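Long-range contacts in N-acetyltransferase domain-containing protein (Pyrococcus horikoshii, PDB 1WWZ), which binds acetyl coenzyme A and, as a member of the GNAT family, probably transfers its acyl group to an acceptor not yet identified: residues E19-Y24 against D64-F69; S78-R83 against R152-R156. All coordinates share one frame; numbering follows the deposited sequence.

Contact 1 (E19-Y24 against D64-F69); sequences ELIDVY and DKIVGF
Helix segment E19-Y24 lies across strand segment D64-F69 at a crossing angle of -53°, the two short axes 8.0 Å apart at their closest. The one hydrogen bond between them lies at the margin: the extended side chain of E19 brings OE1 to the backbone N of I66 at 3.2 Å, and the N-H meets the oxygen almost straight on, at 160°. One turn on, V23 sets its two methyls against the strand backbone, CG2 lying 3.2 Å from I66 O and CG1 beside V67 O and G68 CA, at the classic bulge that V67 and G68 make opposite A60 of strand 57-62. L20 places CD2 over one face of the F69 phenyl ring, a CH-pi contact 3.8 Å from the ring centroid, and the same methyl touches I66 CG2. With CG wedged between its backbone N and carbonyl carbon (chi1 70°), F69 turns its ring up under the helix, where CZ also reaches the edge of the Y24 ring, 4.3 Å from CD1. The ring of F57 on strand 57-62 meets that of F69, the planes nearly parallel. Helix 14-27 is thus held on the start of strand 65-78 in this GNAT-family fold mainly by apolar contact, with one carboxylate satisfying a strand amide.

Contact 2 (S78-R83 against R152-R156); sequences SKYEGR and RMIKR
E81 in the loop faces two arginines of strand segment R152-R156 and divides its carboxylate between them. OE1 accepts from both end nitrogens of R156, which reach it from the same face: NH2 at 3.0 Å on the syn side and modestly out of the carboxylate plane, NH1 from well above it; OE1 itself lies in the guanidinium plane. OE2 offers its anti lone pair to R152 NH1 at 3.0 Å in a straighter bond (166°), and R156 NH2 adds a weak bond to it. A water donates to OE2 at 2.7 Å and accepts from R152 NH2, closing a second path between E81 and R152. The bend of E81 at chi2 (-58°) folds the carboxylate back toward the strand. R152 NH1 also forms a salt bridge with E122, so two carboxylates share this buried guanidinium and would probably stabilise its charge. Y80 covers one face of that group, Y80 CB 3.5 Å from R152 CZ, and the phenol ring runs on over NE with the planes 15° apart. An alanine in place of E81 would probably leave R156 without its carboxylate mate and R152 with one of its two acidic partners gone. Inside the loop, S78 OG accepts from the backbone N of E81 at 3.1 Å, an ST motif, and bonds to E122 as well; G82 and R83 form a G1 bulge opposite S78. R83, 4.4 Å from R156 NH1 through its NH2, has its own salt bridge to D119. The loop is the hairpin turn joining strands 65-78 and 83-93; strand 120-126, which supplies E122, lies between strands 83-93 and 150-156, the latter flanked on its far side by strand 142-147.

How the contacts relate
Contacts 1 and 2 lie on opposite sides of the chain's centre, 29 Å apart between centres and about 16 Å between nearest atoms, yet both reach the same mixed sheet. Strand 65-78 ties them together: it starts in contact 1 and runs into the hairpin turn of contact 2, so the two contacts engage opposite ends of one strand. Acetyl coenzyme A comes near each. In contact 1 the side chain of V23 lies about 7 Å from a bound molecule, and G68 is close to V93, a binding residue. In contact 2 the side chain of R156 lies about 9 Å from a bound acetyl coenzyme A, and neighbouring K155 forms a salt bridge to one.

Contact 1 (E19-Y24 against D64-F69)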
# COMPACT_ATOMS: atom_id res chain seq x y z
N GLU A 19 4.10 2.27 24.65
CA GLU A 19 4.62 2.82 23.41
C GLU A 19 3.51 3.41 22.56
O GLU A 19 3.66 4.49 21.97
CB GLU A 19 5.34 1.74 22.58
CG GLU A 19 6.63 1.23 23.18
CD GLU A 19 7.30 0.22 22.26
OE1 GLU A 19 7.59 0.58 21.10
OE2 GLU A 19 7.54 -0.92 22.71
N LEU A 20 2.39 2.70 22.48
CA LEU A 20 1.26 3.17 21.69
C LEU A 20 0.73 4.47 22.27
O LEU A 20 0.37 5.39 21.54
CB LEU A 20 0.15 2.12 21.65
CG LEU A 20 0.47 0.86 20.84
CD1 LEU A 20 -0.60 -0.18 21.06
CD2 LEU A 20 0.59 1.21 19.36
N ILE A 21 0.70 4.56 23.60
CA ILE A 21 0.23 5.76 24.25
C ILE A 21 1.14 6.94 23.90
O ILE A 21 0.66 8.02 23.56
CB ILE A 21 0.15 5.58 25.78
CG1 ILE A 21 -0.93 4.54 26.11
CG2 ILE A 21 -0.16 6.90 26.45
CD1 ILE A 21 -1.07 4.23 27.59
N ASP A 22 2.45 6.73 23.96
CA ASP A 22 3.41 7.79 23.64
C ASP A 22 3.18 8.28 22.20
O ASP A 22 3.15 9.49 21.95
CB ASP A 22 4.85 7.29 23.78
CG ASP A 22 5.21 6.89 25.20
OD1 ASP A 22 4.50 7.30 26.14
OD2 ASP A 22 6.21 6.16 25.37
N VAL A 23 3.04 7.34 21.27
CA VAL A 23 2.82 7.68 19.87
C VAL A 23 1.52 8.47 19.73
O VAL A 23 1.45 9.48 19.03
CB VAL A 23 2.72 6.41 19.00
CG1 VAL A 23 2.20 6.76 17.61
CG2 VAL A 23 4.09 5.74 18.90
N TYR A 24 0.48 7.99 20.42
CA TYR A 24 -0.82 8.63 20.38
C TYR A 24 -0.75 10.06 20.92
O TYR A 24 -1.22 10.99 20.28
CB TYR A 24 -1.80 7.80 21.22
CG TYR A 24 -3.21 8.35 21.27
CD1 TYR A 24 -4.23 7.78 20.50
CD2 TYR A 24 -3.54 9.41 22.11
CE1 TYR A 24 -5.54 8.26 20.58
CE2 TYR A 24 -4.83 9.89 22.20
CZ TYR A 24 -5.83 9.31 21.43
OH TYR A 24 -7.11 9.78 21.53
N ASP A 64 13.22 -0.89 16.87
CA ASP A 64 12.45 -1.60 17.89
C ASP A 64 11.33 -0.75 18.46
O ASP A 64 10.61 -1.18 19.36
CB ASP A 64 13.38 -2.04 19.02
CG ASP A 64 14.49 -2.96 18.55
OD1 ASP A 64 14.18 -4.10 18.13
OD2 ASP A 64 15.67 -2.54 18.60
N LYS A 65 11.16 0.46 17.92
CA LYS A 65 10.13 1.36 18.42
C LYS A 65 8.95 1.53 17.46
O LYS A 65 9.13 1.58 16.24
CB LYS A 65 10.71 2.75 18.72
CG LYS A 65 11.17 3.52 17.49
CD LYS A 65 11.68 4.92 17.86
CE LYS A 65 10.60 5.98 17.71
NZ LYS A 65 10.55 6.93 18.87
N ILE A 66 7.76 1.61 18.04
CA ILE A 66 6.55 1.81 17.27
C ILE A 66 6.48 3.31 17.03
O ILE A 66 6.63 4.10 17.96
CB ILE A 66 5.31 1.38 18.08
CG1 ILE A 66 5.34 -0.14 18.29
CG2 ILE A 66 4.04 1.82 17.36
CD1 ILE A 66 4.19 -0.67 19.13
N VAL A 67 6.27 3.72 15.78
CA VAL A 67 6.21 5.14 15.46
C VAL A 67 4.84 5.55 14.95
O VAL A 67 4.59 6.72 14.68
CB VAL A 67 7.27 5.53 14.41
CG1 VAL A 67 8.65 5.14 14.91
CG2 VAL A 67 6.96 4.86 13.09
N GLY A 68 3.95 4.57 14.81
CA GLY A 68 2.61 4.86 14.33
C GLY A 68 1.76 3.61 14.33
O GLY A 68 2.29 2.50 14.42
N PHE A 69 0.45 3.77 14.26
CA PHE A 69 -0.43 2.61 14.23
C PHE A 69 -1.80 2.94 13.68
O PHE A 69 -2.20 4.11 13.60
CB PHE A 69 -0.53 1.97 15.63
CG PHE A 69 -1.28 2.78 16.65
CD1 PHE A 69 -2.64 2.58 16.87
CD2 PHE A 69 -0.61 3.72 17.45
CE1 PHE A 69 -3.33 3.29 17.86
CE2 PHE A 69 -1.29 4.43 18.44
CZ PHE A 69 -2.65 4.22 18.64

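Contact 2 (S78-R83 against R152-R156)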
# COMPACT_ATOMS: atom_id res chain seq x y z
N SER A 78 -22.63 -0.57 11.28
CA SER A 78 -22.94 0.84 11.08
C SER A 78 -24.45 1.04 10.93
O SER A 78 -25.07 0.46 10.04
CB SER A 78 -22.25 1.37 9.82
OG SER A 78 -22.77 2.65 9.48
N LYS A 79 -25.02 1.85 11.81
CA LYS A 79 -26.45 2.14 11.77
C LYS A 79 -26.77 2.94 10.52
O LYS A 79 -27.90 2.92 10.04
CB LYS A 79 -26.86 2.92 13.02
CG LYS A 79 -26.51 2.23 14.33
CD LYS A 79 -26.91 3.07 15.54
CE LYS A 79 -28.42 3.22 15.63
NZ LYS A 79 -29.07 1.90 15.83
N TYR A 80 -25.77 3.64 9.99
CA TYR A 80 -25.96 4.45 8.80
C TYR A 80 -26.01 3.58 7.54
O TYR A 80 -26.80 3.84 6.63
CB TYR A 80 -24.83 5.47 8.69
CG TYR A 80 -24.74 6.36 9.91
CD1 TYR A 80 -25.65 7.39 10.11
CD2 TYR A 80 -23.77 6.12 10.88
CE1 TYR A 80 -25.59 8.18 11.26
CE2 TYR A 80 -23.71 6.90 12.03
CZ TYR A 80 -24.62 7.93 12.21
OH TYR A 80 -24.55 8.70 13.35
N GLU A 81 -25.19 2.54 7.50
CA GLU A 81 -25.17 1.63 6.35
C GLU A 81 -26.13 0.47 6.62
O GLU A 81 -26.42 -0.34 5.73
CB GLU A 81 -23.76 1.08 6.12
CG GLU A 81 -22.70 2.14 5.88
CD GLU A 81 -23.01 3.04 4.70
OE1 GLU A 81 -23.32 2.51 3.61
OE2 GLU A 81 -22.95 4.27 4.86
N GLY A 82 -26.61 0.39 7.86
CA GLY A 82 -27.53 -0.66 8.24
C GLY A 82 -26.99 -2.07 8.12
O GLY A 82 -27.76 -3.02 7.95
N ARG A 83 -25.67 -2.22 8.22
CA ARG A 83 -25.06 -3.54 8.11
C ARG A 83 -23.60 -3.53 8.57
O ARG A 83 -23.06 -2.48 8.91
CB ARG A 83 -25.13 -4.03 6.66
CG ARG A 83 -24.42 -3.12 5.68
CD ARG A 83 -24.86 -3.39 4.25
NE ARG A 83 -24.20 -2.47 3.32
CZ ARG A 83 -22.99 -2.67 2.81
NH1 ARG A 83 -22.31 -3.75 3.15
NH2 ARG A 83 -22.46 -1.79 1.97
N ARG A 152 -18.29 12.01 9.18
CA ARG A 152 -18.26 10.60 8.79
C ARG A 152 -17.82 10.47 7.34
O ARG A 152 -18.33 11.16 6.45
CB ARG A 152 -19.63 9.94 8.97
CG ARG A 152 -19.62 8.42 8.73
CD ARG A 152 -20.99 7.78 9.03
NE ARG A 152 -22.00 8.08 8.01
CZ ARG A 152 -22.34 7.27 7.01
NH1 ARG A 152 -21.76 6.08 6.88
NH2 ARG A 152 -23.25 7.66 6.13
N MET A 153 -16.86 9.58 7.10
CA MET A 153 -16.37 9.34 5.76
C MET A 153 -16.52 7.87 5.42
O MET A 153 -16.43 7.01 6.30
CB MET A 153 -14.90 9.77 5.64
CG MET A 153 -14.72 11.26 5.89
SD MET A 153 -13.05 11.85 5.58
CE MET A 153 -13.06 11.94 3.78
N ILE A 154 -16.73 7.59 4.15
CA ILE A 154 -16.93 6.21 3.72
C ILE A 154 -16.24 5.94 2.39
O ILE A 154 -16.09 6.84 1.56
CB ILE A 154 -18.45 5.92 3.58
CG1 ILE A 154 -18.71 4.42 3.62
CG2 ILE A 154 -18.98 6.53 2.29
CD1 ILE A 154 -18.90 3.91 5.03
N LYS A 155 -15.80 4.70 2.21
CA LYS A 155 -15.22 4.24 0.97
C LYS A 155 -15.88 2.94 0.51
O LYS A 155 -15.97 1.95 1.22
CB LYS A 155 -13.72 4.02 1.18
CG LYS A 155 -12.99 3.55 -0.08
CD LYS A 155 -11.49 3.36 0.11
CE LYS A 155 -10.81 2.76 -1.12
NZ LYS A 155 -10.95 3.66 -2.26
N ARG A 156 -16.40 2.98 -0.73
CA ARG A 156 -17.11 1.81 -1.23
C ARG A 156 -16.31 1.10 -2.32
O ARG A 156 -15.53 1.70 -3.05
CB ARG A 156 -18.46 2.28 -1.79
CG ARG A 156 -19.33 2.98 -0.74
CD ARG A 156 -20.73 3.30 -1.30
NE ARG A 156 -21.44 4.24 -0.43
CZ ARG A 156 -21.98 3.76 0.70
NH1 ARG A 156 -21.83 2.48 1.02
NH2 ARG A 156 -22.71 4.56 1.48
O HOH W 1 -24.83 6.10 4.29